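Local coordinates for protein acetyltransferase, GNAT family (Listeria monocytogenes str. 4b, PDB 2OH1) that probably transfers an acetyl group from acetyl-coenzyme A to an acceptor that remains unestablished, as enzymes of the GNAT family do, at residues S147-T150 with L151-Y155; T44-S47 with D48-G52; K85-D89 with W90-L94; I32-A35 with R36-E40; S121-M124 with I125-A128. All coordinates share one frame; numbering follows the deposited sequence. Where two conformers were deposited one is given.

Contact 1 (S147-T150 with L151-Y155); sequences SNET and LNQMY
Asn148 grips the start of helix 149-157 with both its side-chain and its backbone oxygen, meeting Leu151 through the first and Asn152 through the second. Asn148 OD1 accepts the amide of Leu151 N at 3.0 Å. This is an N-cap bond, and the donor stands above the plane of the side-chain carbonyl, not within it. With CG anti to the backbone N (chi1 -169°), the Asn148 amide folds beside the first turn, where CG also rests on Leu151 CB at 3.4 Å. Asparagine suits the cap because its short arm brings an acceptor to an amide that the helix itself cannot yet satisfy.

Asn148 O is held twice by Asn152: Asn152 N reaches it at 3.0 Å nearly along the C=O axis, and Asn152 ND2 at 2.8 Å from above the carbonyl plane. The side-chain bond is the more bent of the two (144°). Farther along the turn, Gln153 N bonds to Glu149 O and Met154 N to Thr150 O. Over the outer surface Gln153 OE1 lies 3.7 Å from Glu149 CG, a loose contact of two long polar chains.

Second partners fix the buried Asn152: its OD1 bonds to Tyr172 OH and its ND2 also to Ile145 O, which suits an amide that must both give and accept. Asn148 ND2 makes a weak bond to Gln45 OE1, tying the cap to the start of helix 46-51. On the sheet side, Leu151, Asn152 and Tyr155 lie on Cys144, so the helix packs back against strand 139-145, which precedes it in the chain.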
# COMPACT_ATOMS: atom_id res chain seq x y z
N SER A 147 -11.99 -3.89 12.68
CA SER A 147 -11.93 -5.20 13.30
C SER A 147 -10.68 -6.04 13.07
O SER A 147 -10.55 -7.10 13.70
CB SER A 147 -13.14 -6.00 12.82
OG SER A 147 -13.17 -6.08 11.41
N ASN A 148 -9.75 -5.60 12.20
CA ASN A 148 -8.51 -6.36 11.97
C ASN A 148 -7.45 -5.94 12.98
O ASN A 148 -6.70 -4.98 12.76
CB ASN A 148 -7.98 -6.20 10.55
CG ASN A 148 -6.89 -7.17 10.23
OD1 ASN A 148 -6.12 -7.60 11.09
ND2 ASN A 148 -6.79 -7.51 8.95
N GLU A 149 -7.41 -6.66 14.10
CA GLU A 149 -6.53 -6.28 15.19
C GLU A 149 -5.07 -6.29 14.75
O GLU A 149 -4.33 -5.37 15.02
CB GLU A 149 -6.72 -7.17 16.43
CG GLU A 149 -5.70 -6.82 17.49
CD GLU A 149 -6.19 -6.98 18.92
OE1 GLU A 149 -6.98 -7.91 19.20
OE2 GLU A 149 -5.73 -6.17 19.77
N THR A 150 -4.65 -7.34 14.05
CA THR A 150 -3.23 -7.49 13.75
C THR A 150 -2.76 -6.44 12.74
O THR A 150 -1.66 -5.91 12.86
CB THR A 150 -2.88 -8.95 13.33
OG1 THR A 150 -3.57 -9.28 12.14
CG2 THR A 150 -3.31 -9.92 14.44
N LEU A 151 -3.62 -6.08 11.80
CA LEU A 151 -3.23 -5.09 10.82
C LEU A 151 -3.19 -3.71 11.45
O LEU A 151 -2.29 -2.97 11.17
CB LEU A 151 -4.19 -5.11 9.63
CG LEU A 151 -3.74 -4.42 8.34
CD1 LEU A 151 -2.35 -4.88 7.92
CD2 LEU A 151 -4.80 -4.64 7.22
N ASN A 152 -4.19 -3.39 12.28
CA ASN A 152 -4.17 -2.12 13.03
C ASN A 152 -2.91 -2.03 13.90
O ASN A 152 -2.23 -1.00 13.89
CB ASN A 152 -5.43 -1.93 13.87
CG ASN A 152 -6.63 -1.43 13.05
OD1 ASN A 152 -6.71 -0.27 12.65
ND2 ASN A 152 -7.57 -2.33 12.78
N GLN A 153 -2.57 -3.13 14.59
CA GLN A 153 -1.33 -3.15 15.41
C GLN A 153 -0.11 -2.85 14.55
O GLN A 153 0.80 -2.13 14.96
CB GLN A 153 -1.11 -4.48 16.13
CG GLN A 153 -1.98 -4.70 17.27
CD GLN A 153 -1.93 -6.15 17.82
OE1 GLN A 153 -2.08 -7.12 17.08
NE2 GLN A 153 -1.78 -6.26 19.12
N MSE A 154 -0.12 -3.41 13.33
CA MSE A 154 1.02 -3.27 12.43
C MSE A 154 1.22 -1.82 12.05
O MSE A 154 2.29 -1.27 12.12
CB MSE A 154 0.81 -4.16 11.21
CG MSE A 154 2.00 -4.13 10.32
SE MSE A 154 1.75 -4.97 8.58
CE MSE A 154 0.96 -3.44 7.77
N TYR A 155 0.15 -1.16 11.64
CA TYR A 155 0.30 0.23 11.27
C TYR A 155 0.82 1.11 12.42
O TYR A 155 1.63 2.00 12.23
CB TYR A 155 -1.02 0.79 10.71
CG TYR A 155 -1.44 0.12 9.41
CD1 TYR A 155 -0.54 -0.00 8.36
CD2 TYR A 155 -2.72 -0.32 9.22
CE1 TYR A 155 -0.93 -0.56 7.14
CE2 TYR A 155 -3.11 -0.90 8.03
CZ TYR A 155 -2.22 -1.00 6.99
OH TYR A 155 -2.67 -1.55 5.79

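Contact 2 (T44-S47 with D48-G52); sequences TQWS and DILHG
The short helix 46-51 starts after Gln45, its N-cap residue, which faces Asp48 across the first turn. Gln45 O receives Asp48 N at 3.0 Å, with the donor above the carbonyl plane, and takes a weak second bond from Ile49 N. The Gln45 side chain, extended beyond CG, points NE2 at Asp48 OD2, a straight (170°) but weak bond at 3.4 Å, the two flat groups turned 53° apart. A water makes a second link, accepting from Gln45 N and donating to Asp48 OD2 at 2.8 Å. Another water donates to Asp48 OD1 and bonds to Ser47 OG. An acidic residue suits this first turn, where its negative charge would probably interact favourably with the positive end of the helix dipole, and OD1 forms a salt bridge with Arg108.

In the GNAT fold the segment after the first long helix commonly lies near the acceptor side of the cleft, as this helix probably does. With CG between the backbone N and the carbonyl carbon (chi1 80°), Trp46 lays its ring alongside Leu50, CZ3 to CD2 4.0 Å; Phe169 is a ring neighbour. The Thr44 and Ile49 side chains cross at about a right angle, CG2 to CD1 4.1 Å. His51 N bonds to Ser47 O, and its ring meets Trp90 edge-to-face. Gly52 leaves the helix with positive phi, easy for glycine, and its carbonyl accepts from Arg108.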
# COMPACT_ATOMS: atom_id res chain seq x y z
N THR A 44 -11.98 -13.22 5.40
CA THR A 44 -12.76 -12.36 4.47
C THR A 44 -13.32 -11.19 5.24
O THR A 44 -14.19 -11.33 6.07
CB THR A 44 -13.89 -13.12 3.69
OG1 THR A 44 -13.38 -13.52 2.41
CG2 THR A 44 -15.16 -12.25 3.45
N GLN A 45 -12.78 -10.04 4.93
CA GLN A 45 -13.15 -8.80 5.55
C GLN A 45 -14.04 -8.02 4.59
O GLN A 45 -13.76 -7.99 3.39
CB GLN A 45 -11.90 -8.02 5.78
CG GLN A 45 -10.88 -8.86 6.53
CD GLN A 45 -9.76 -8.01 7.01
OE1 GLN A 45 -9.70 -7.68 8.18
NE2 GLN A 45 -8.89 -7.60 6.08
N TRP A 46 -15.07 -7.37 5.10
CA TRP A 46 -15.97 -6.62 4.22
C TRP A 46 -15.23 -5.49 3.49
O TRP A 46 -15.59 -5.10 2.38
CB TRP A 46 -17.24 -6.11 4.91
CG TRP A 46 -17.07 -4.87 5.71
CD1 TRP A 46 -16.71 -4.78 7.03
CD2 TRP A 46 -17.21 -3.53 5.25
NE1 TRP A 46 -16.62 -3.46 7.39
CE2 TRP A 46 -16.94 -2.68 6.31
CE3 TRP A 46 -17.57 -2.97 4.01
CZ2 TRP A 46 -17.02 -1.28 6.20
CZ3 TRP A 46 -17.64 -1.61 3.91
CH2 TRP A 46 -17.38 -0.78 4.97
N SER A 47 -14.17 -4.97 4.10
CA SER A 47 -13.36 -3.97 3.46
C SER A 47 -12.68 -4.46 2.17
O SER A 47 -12.44 -3.64 1.26
CB SER A 47 -12.26 -3.46 4.44
OG SER A 47 -11.49 -4.58 4.93
N ASP A 48 -12.33 -5.74 2.08
CA ASP A 48 -11.71 -6.28 0.86
C ASP A 48 -12.76 -6.42 -0.21
O ASP A 48 -12.52 -6.23 -1.37
CB ASP A 48 -11.04 -7.62 1.14
CG ASP A 48 -9.68 -7.43 1.87
OD1 ASP A 48 -8.94 -6.47 1.54
OD2 ASP A 48 -9.37 -8.22 2.77
N ILE A 49 -13.95 -6.79 0.20
CA ILE A 49 -15.13 -6.87 -0.69
C ILE A 49 -15.42 -5.44 -1.20
O ILE A 49 -15.82 -5.31 -2.36
CB ILE A 49 -16.38 -7.42 0.04
CG1 ILE A 49 -16.11 -8.83 0.59
CG2 ILE A 49 -17.66 -7.40 -0.84
CD1 ILE A 49 -17.24 -9.34 1.51
N LEU A 50 -15.23 -4.41 -0.40
CA LEU A 50 -15.48 -3.06 -0.86
C LEU A 50 -14.37 -2.59 -1.80
O LEU A 50 -14.63 -2.16 -2.91
CB LEU A 50 -15.58 -2.08 0.32
CG LEU A 50 -15.96 -0.63 -0.02
CD1 LEU A 50 -17.42 -0.58 -0.46
CD2 LEU A 50 -15.54 0.30 1.12
N HIS A 51 -13.11 -2.70 -1.37
CA HIS A 51 -12.00 -2.07 -2.09
C HIS A 51 -11.57 -2.86 -3.30
O HIS A 51 -11.17 -2.26 -4.32
CB HIS A 51 -10.81 -1.85 -1.16
CG HIS A 51 -11.04 -0.74 -0.21
ND1 HIS A 51 -11.43 0.52 -0.61
CD2 HIS A 51 -10.98 -0.72 1.13
CE1 HIS A 51 -11.63 1.26 0.47
NE2 HIS A 51 -11.32 0.54 1.53
N GLY A 52 -11.59 -4.19 -3.23
CA GLY A 52 -11.04 -5.03 -4.27
C GLY A 52 -9.54 -4.76 -4.55
O GLY A 52 -8.80 -4.19 -3.73
O HOH W 1 -10.63 -10.65 3.05
O HOH W 2 -9.22 -4.21 2.82

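Contact 3 (K85-D89 with W90-L94); sequences KTPSD and WDTDL
A capping box opens helix 89-95, at the point where the loop leaving strand 77-84 turns into the helix; Ser88 and Asp91 are its two members. Asp91 N donates to Ser88 OG at 3.1 Å and almost in line (173°), while Ser88 N donates back to Asp91 OD2 at 2.9 Å. The carboxylate oxygen is met on its anti side, 24° out of plane. Ser88 OG reaches the amides because chi1 of 83° holds it between the backbone N and the carbonyl carbon; it takes a weak bond from Trp90 N and gives a weak one to Asp91 OD2.

Serine at the N-cap and aspartate at the third residue of the helix (N3) are the usual capping-box pair, since a small hydroxyl and a short acid can exchange bonds with each other's amides. Asp91 OD2 has a further donor in His107 NE2 of strand 103-111, which joins the cap to the central sheet. Just before the cap, Pro87 CB packs on Asp91 CB at 3.6 Å and on Thr92 OG1 at 3.4 Å. A water bridges Pro87 O and Thr92 OG1. Trp90 instead leads away, its NE1 bonding to Asp143 OD2.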
# COMPACT_ATOMS: atom_id res chain seq x y z
N LYS A 85 -1.42 9.07 -5.44
CA LYS A 85 -0.65 10.30 -5.17
C LYS A 85 -1.51 11.54 -4.94
O LYS A 85 -1.00 12.58 -4.56
CB LYS A 85 0.35 10.51 -6.28
CG LYS A 85 1.48 9.53 -6.28
CD LYS A 85 2.44 10.05 -7.31
CE LYS A 85 3.29 9.06 -7.92
NZ LYS A 85 3.99 9.82 -9.02
N THR A 86 -2.83 11.39 -5.18
CA THR A 86 -3.89 12.30 -4.86
C THR A 86 -5.05 11.48 -4.33
O THR A 86 -5.19 10.36 -4.75
CB THR A 86 -4.31 13.11 -6.13
OG1 THR A 86 -4.73 12.22 -7.15
CG2 THR A 86 -3.09 13.92 -6.67
N PRO A 87 -5.88 12.07 -3.49
CA PRO A 87 -6.93 11.20 -2.88
C PRO A 87 -7.91 10.67 -3.95
O PRO A 87 -8.31 11.43 -4.84
CB PRO A 87 -7.64 12.13 -1.92
CG PRO A 87 -7.23 13.55 -2.31
CD PRO A 87 -5.90 13.43 -2.95
N SER A 88 -8.22 9.38 -3.87
CA SER A 88 -9.37 8.86 -4.63
C SER A 88 -10.66 9.51 -4.10
O SER A 88 -10.67 10.28 -3.10
CB SER A 88 -9.46 7.37 -4.52
OG SER A 88 -10.14 7.03 -3.29
N ASP A 89 -11.79 9.20 -4.73
CA ASP A 89 -13.09 9.73 -4.26
C ASP A 89 -13.44 9.20 -2.84
O ASP A 89 -14.10 9.88 -2.04
CB ASP A 89 -14.20 9.38 -5.28
CG ASP A 89 -13.93 9.93 -6.69
OD1 ASP A 89 -13.35 11.05 -6.78
OD2 ASP A 89 -14.31 9.25 -7.69
N TRP A 90 -13.00 7.97 -2.55
CA TRP A 90 -13.22 7.34 -1.26
C TRP A 90 -12.33 8.03 -0.22
O TRP A 90 -12.79 8.38 0.87
CB TRP A 90 -12.82 5.87 -1.35
CG TRP A 90 -12.71 5.19 -0.02
CD1 TRP A 90 -11.58 5.01 0.70
CD2 TRP A 90 -13.78 4.67 0.78
NE1 TRP A 90 -11.86 4.42 1.89
CE2 TRP A 90 -13.20 4.17 1.95
CE3 TRP A 90 -15.14 4.56 0.60
CZ2 TRP A 90 -13.94 3.52 2.92
CZ3 TRP A 90 -15.90 3.96 1.62
CH2 TRP A 90 -15.29 3.43 2.72
N ASP A 91 -11.04 8.23 -0.56
CA ASP A 91 -10.10 8.90 0.38
C ASP A 91 -10.66 10.25 0.74
O ASP A 91 -10.70 10.69 1.89
CB ASP A 91 -8.70 9.08 -0.23
CG ASP A 91 -8.04 7.80 -0.58
OD1 ASP A 91 -8.13 6.85 0.25
OD2 ASP A 91 -7.34 7.67 -1.65
N THR A 92 -11.17 10.97 -0.27
CA THR A 92 -11.67 12.31 -0.00
C THR A 92 -12.88 12.28 0.91
O THR A 92 -12.97 13.10 1.80
CB THR A 92 -12.05 13.00 -1.32
OG1 THR A 92 -10.85 13.31 -2.05
CG2 THR A 92 -12.92 14.25 -1.08
N ASP A 93 -13.81 11.35 0.69
CA ASP A 93 -14.98 11.22 1.57
C ASP A 93 -14.59 10.83 3.00
O ASP A 93 -15.01 11.45 3.98
CB ASP A 93 -15.97 10.14 0.99
CG ASP A 93 -17.22 10.05 1.75
OD1 ASP A 93 -18.02 10.97 1.56
OD2 ASP A 93 -17.40 9.10 2.55
N LEU A 94 -13.68 9.86 3.12
CA LEU A 94 -13.29 9.34 4.39
C LEU A 94 -12.57 10.38 5.27
O LEU A 94 -12.81 10.46 6.46
CB LEU A 94 -12.43 8.09 4.18
CG LEU A 94 -12.46 7.13 5.30
CD1 LEU A 94 -13.83 6.47 5.44
CD2 LEU A 94 -11.29 6.15 5.17
O HOH W 3 -10.46 12.96 -4.77

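Contact 4 (I32-A35 with R36-E40); sequences IDTA and RWLKE
Packing over a flat face comes first: Ile32 CG2 sits over the centre of the Arg36 guanidinium, with CG2 3.4 Å from Arg36 CZ. The two side chains run side by side in the same direction. Arg36 can reach back along the helix because CG is anti to the carbonyl carbon (chi1 -75°) and the chain stays extended from CG to NE. Isoleucine suits this place, since its CG2 branch puts a methyl over the flat face of the cation while the N-H edges stay available to polar partners.

Charge comes second. Asp33 OD1 lies 3.9 Å from Arg36 NH1, a long salt bridge in which the oxygen stands well out of the guanidinium plane, so no N-H points at it. An N-H of Arg36 NH1 is turned instead to a water in the guanidinium plane at its edge, which accepts at 3.2 Å and donates to Asp33 OD1 at 2.9 Å.

These residues belong to the second half of helix 24-40, the long first helix of the GNAT fold, most of them exposed. Each amide bonds to the carbonyl four residues earlier, as Arg36 N does to Ile32 O. On another face Leu38 CG rests on Thr34 O at 3.4 Å, and Thr34 CG2 is 4.4 Å from Leu38 CD1. Both side chains touch Phe53. Thr34 OG1 bonds to Leu30 O, the usual way a helical threonine satisfies its hydroxyl.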
# COMPACT_ATOMS: atom_id res chain seq x y z
N ILE A 32 -4.96 -11.23 -8.96
CA ILE A 32 -5.85 -12.40 -9.05
C ILE A 32 -5.46 -13.38 -7.98
O ILE A 32 -6.33 -13.87 -7.20
CB ILE A 32 -5.79 -13.08 -10.43
CG1 ILE A 32 -6.46 -12.27 -11.52
CG2 ILE A 32 -6.46 -14.52 -10.36
CD1 ILE A 32 -6.05 -12.68 -12.96
N ASP A 33 -4.18 -13.66 -7.85
CA ASP A 33 -3.69 -14.68 -6.93
C ASP A 33 -3.88 -14.22 -5.47
O ASP A 33 -4.29 -15.04 -4.60
CB ASP A 33 -2.22 -15.11 -7.23
CG ASP A 33 -2.07 -15.82 -8.59
OD1 ASP A 33 -3.05 -16.33 -9.18
OD2 ASP A 33 -0.95 -15.86 -9.11
N THR A 34 -3.67 -12.92 -5.20
CA THR A 34 -3.85 -12.38 -3.88
C THR A 34 -5.36 -12.43 -3.48
O THR A 34 -5.70 -12.77 -2.32
CB THR A 34 -3.33 -10.96 -3.76
OG1 THR A 34 -1.97 -10.92 -4.17
CG2 THR A 34 -3.37 -10.52 -2.31
N ALA A 35 -6.27 -12.11 -4.41
CA ALA A 35 -7.70 -12.16 -4.12
C ALA A 35 -8.14 -13.60 -3.80
O ALA A 35 -8.91 -13.85 -2.83
CB ALA A 35 -8.50 -11.64 -5.28
N ARG A 36 -7.72 -14.55 -4.64
CA ARG A 36 -8.01 -15.97 -4.43
C ARG A 36 -7.50 -16.41 -3.07
O ARG A 36 -8.19 -17.15 -2.30
CB ARG A 36 -7.40 -16.81 -5.55
CG ARG A 36 -8.13 -16.73 -6.87
CD ARG A 36 -7.43 -17.58 -7.88
NE ARG A 36 -8.04 -17.44 -9.21
CZ ARG A 36 -7.45 -17.74 -10.36
NH1 ARG A 36 -6.21 -18.23 -10.39
NH2 ARG A 36 -8.10 -17.55 -11.50
N TRP A 37 -6.30 -15.97 -2.73
CA TRP A 37 -5.68 -16.39 -1.48
C TRP A 37 -6.43 -15.83 -0.27
O TRP A 37 -6.66 -16.54 0.72
CB TRP A 37 -4.22 -15.97 -1.44
CG TRP A 37 -3.47 -16.52 -0.29
CD1 TRP A 37 -2.72 -17.68 -0.23
CD2 TRP A 37 -3.33 -15.89 0.99
NE1 TRP A 37 -2.14 -17.80 1.02
CE2 TRP A 37 -2.51 -16.73 1.78
CE3 TRP A 37 -3.83 -14.72 1.54
CZ2 TRP A 37 -2.19 -16.42 3.07
CZ3 TRP A 37 -3.52 -14.43 2.84
CH2 TRP A 37 -2.69 -15.26 3.58
N LEU A 38 -6.84 -14.56 -0.34
CA LEU A 38 -7.66 -13.95 0.73
C LEU A 38 -8.96 -14.69 0.95
O LEU A 38 -9.36 -14.92 2.11
CB LEU A 38 -7.95 -12.45 0.48
CG LEU A 38 -6.78 -11.51 0.67
CD1 LEU A 38 -7.10 -10.12 0.07
CD2 LEU A 38 -6.43 -11.39 2.13
N LYS A 39 -9.65 -15.08 -0.11
CA LYS A 39 -10.84 -15.85 0.03
C LYS A 39 -10.58 -17.21 0.69
O LYS A 39 -11.30 -17.60 1.64
CB LYS A 39 -11.53 -16.10 -1.31
CG LYS A 39 -12.80 -16.96 -1.24
CD LYS A 39 -13.90 -16.30 -0.41
CE LYS A 39 -15.06 -17.27 -0.15
NZ LYS A 39 -14.61 -18.54 0.49
N GLU A 40 -9.58 -17.93 0.18
CA GLU A 40 -9.29 -19.30 0.62
C GLU A 40 -8.77 -19.33 2.01
O GLU A 40 -8.92 -20.35 2.71
CB GLU A 40 -8.27 -19.96 -0.28
CG GLU A 40 -8.84 -20.40 -1.60
CD GLU A 40 -10.05 -21.30 -1.43
OE1 GLU A 40 -9.85 -22.50 -1.05
OE2 GLU A 40 -11.19 -20.81 -1.64
O HOH W 4 -4.32 -18.52 -7.82

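Contact 5 (S121-M124 with I125-A128); sequences SKQM and IYFA
Gln123 OE1 approaches the Tyr126 ring on a slant, 4.2 Å from CD2, so the amide brushes the phenol loosely. Tyr126 CB lies 3.4 Å from Lys122 O, and with CG anti to the backbone N (chi1 -177°) the ring swings outward, where a polar-tipped aromatic suits an exposed face. The Phe127 ring also leads away from the first segment, after its CB passes 3.4 Å from Met124 O, and it touches Ala68 of strand 67-71.

The helix backbone itself is regular. Ile125 N bonds to Ser121 O, Tyr126 N to Lys122 O and Phe127 N to Gln123 O, all three at 3.0 Å, whereas Ala128 N to Met124 O is weak. The Ile125 side chain lies along the same carbonyl that its amide uses: CG1 is 3.3 Å from Ser121 O.

Helix 120-134 is the crossover of the beta-alpha-beta unit formed with strands 103-111 and 139-145. Ile125 and Ala128 pack on Leu106 and Met124, a selenomethionine here, on Val111, so branched, small and flexible apolar side chains contribute to the helix-sheet interface.

Ser121, in the first turn of the helix, is small enough to be buried and still pair its OG with Tyr158 OH and with O1 of an unidentified bound molecule. In GNAT relatives the start of this helix faces the pyrophosphate of coenzyme A. The chemistry thus implies an apolar, sheet-facing side set against a polar first turn, consistent with a cofactor-binding role at that end.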
# COMPACT_ATOMS: atom_id res chain seq x y z
N SER A 121 6.57 -5.33 4.19
CA SER A 121 5.60 -4.23 4.08
C SER A 121 6.15 -2.98 4.76
O SER A 121 5.84 -1.91 4.32
CB SER A 121 4.23 -4.64 4.66
OG SER A 121 4.38 -5.09 5.98
N LYS A 122 6.92 -3.13 5.84
CA LYS A 122 7.47 -1.95 6.53
C LYS A 122 8.38 -1.19 5.59
O LYS A 122 8.36 0.04 5.52
CB LYS A 122 8.25 -2.36 7.77
CG LYS A 122 8.81 -1.18 8.57
CD LYS A 122 9.53 -1.65 9.80
CE LYS A 122 9.70 -0.54 10.84
NZ LYS A 122 10.55 -1.01 11.97
N GLN A 123 9.20 -1.91 4.84
CA GLN A 123 10.13 -1.30 3.92
C GLN A 123 9.42 -0.77 2.67
O GLN A 123 9.87 0.21 2.06
CB GLN A 123 11.25 -2.26 3.50
CG GLN A 123 12.04 -2.87 4.64
CD GLN A 123 12.51 -1.83 5.64
OE1 GLN A 123 13.01 -0.78 5.26
NE2 GLN A 123 12.33 -2.12 6.93
N MSE A 124 8.34 -1.44 2.24
CA MSE A 124 7.53 -0.94 1.13
C MSE A 124 6.93 0.43 1.50
O MSE A 124 7.01 1.40 0.75
CB MSE A 124 6.46 -1.95 0.75
CG MSE A 124 7.10 -3.19 0.25
SE MSE A 124 6.02 -4.76 0.08
CE MSE A 124 4.98 -4.00 -1.17
N ILE A 125 6.34 0.51 2.70
CA ILE A 125 5.78 1.79 3.15
C ILE A 125 6.91 2.83 3.31
O ILE A 125 6.72 3.99 2.91
CB ILE A 125 5.06 1.58 4.46
CG1 ILE A 125 3.84 0.69 4.23
CG2 ILE A 125 4.65 2.96 5.13
CD1 ILE A 125 3.16 0.24 5.47
N TYR A 126 8.05 2.47 3.85
CA TYR A 126 9.19 3.37 3.98
C TYR A 126 9.59 3.98 2.63
O TYR A 126 9.99 5.16 2.53
CB TYR A 126 10.36 2.63 4.59
CG TYR A 126 11.56 3.53 4.82
CD1 TYR A 126 11.50 4.59 5.73
CD2 TYR A 126 12.76 3.31 4.14
CE1 TYR A 126 12.60 5.41 5.95
CE2 TYR A 126 13.87 4.13 4.35
CZ TYR A 126 13.78 5.18 5.26
OH TYR A 126 14.87 6.01 5.47
N PHE A 127 9.53 3.17 1.57
CA PHE A 127 9.80 3.70 0.24
C PHE A 127 8.79 4.83 -0.15
O PHE A 127 9.17 5.85 -0.71
CB PHE A 127 9.83 2.54 -0.79
CG PHE A 127 9.98 2.98 -2.16
CD1 PHE A 127 11.24 3.30 -2.66
CD2 PHE A 127 8.88 3.16 -2.97
CE1 PHE A 127 11.37 3.75 -3.98
CE2 PHE A 127 9.00 3.57 -4.28
CZ PHE A 127 10.23 3.88 -4.79
N ALA A 128 7.51 4.62 0.17
CA ALA A 128 6.47 5.63 -0.08
C ALA A 128 6.80 6.92 0.72
O ALA A 128 6.59 8.03 0.20
CB ALA A 128 5.05 5.08 0.25

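Along the chain the order is contact 4, contact 2, contact 3, contact 5, contact 1, all around one mixed, GNAT-type sheet. Contacts 4 and 2 lie on consecutive helices, 24-40 and 46-51, with centres about 12 Å apart, and touch through Leu38 and Asp48. Contact 2 is the meeting point: Leu50 and His51 reach Trp90 of contact 3, and Gln45 reaches Asn148 of contact 1. Contact 1 touches contact 5 where Met154 meets Ser121, joining the helices on either side of strand 139-145 in the sequence. Contacts 3 and 4 are farthest apart, about 25 Å between centres. By touching contacts 1, 3 and 4, contact 2 packs the short helix 46-51 against three other helices or their caps.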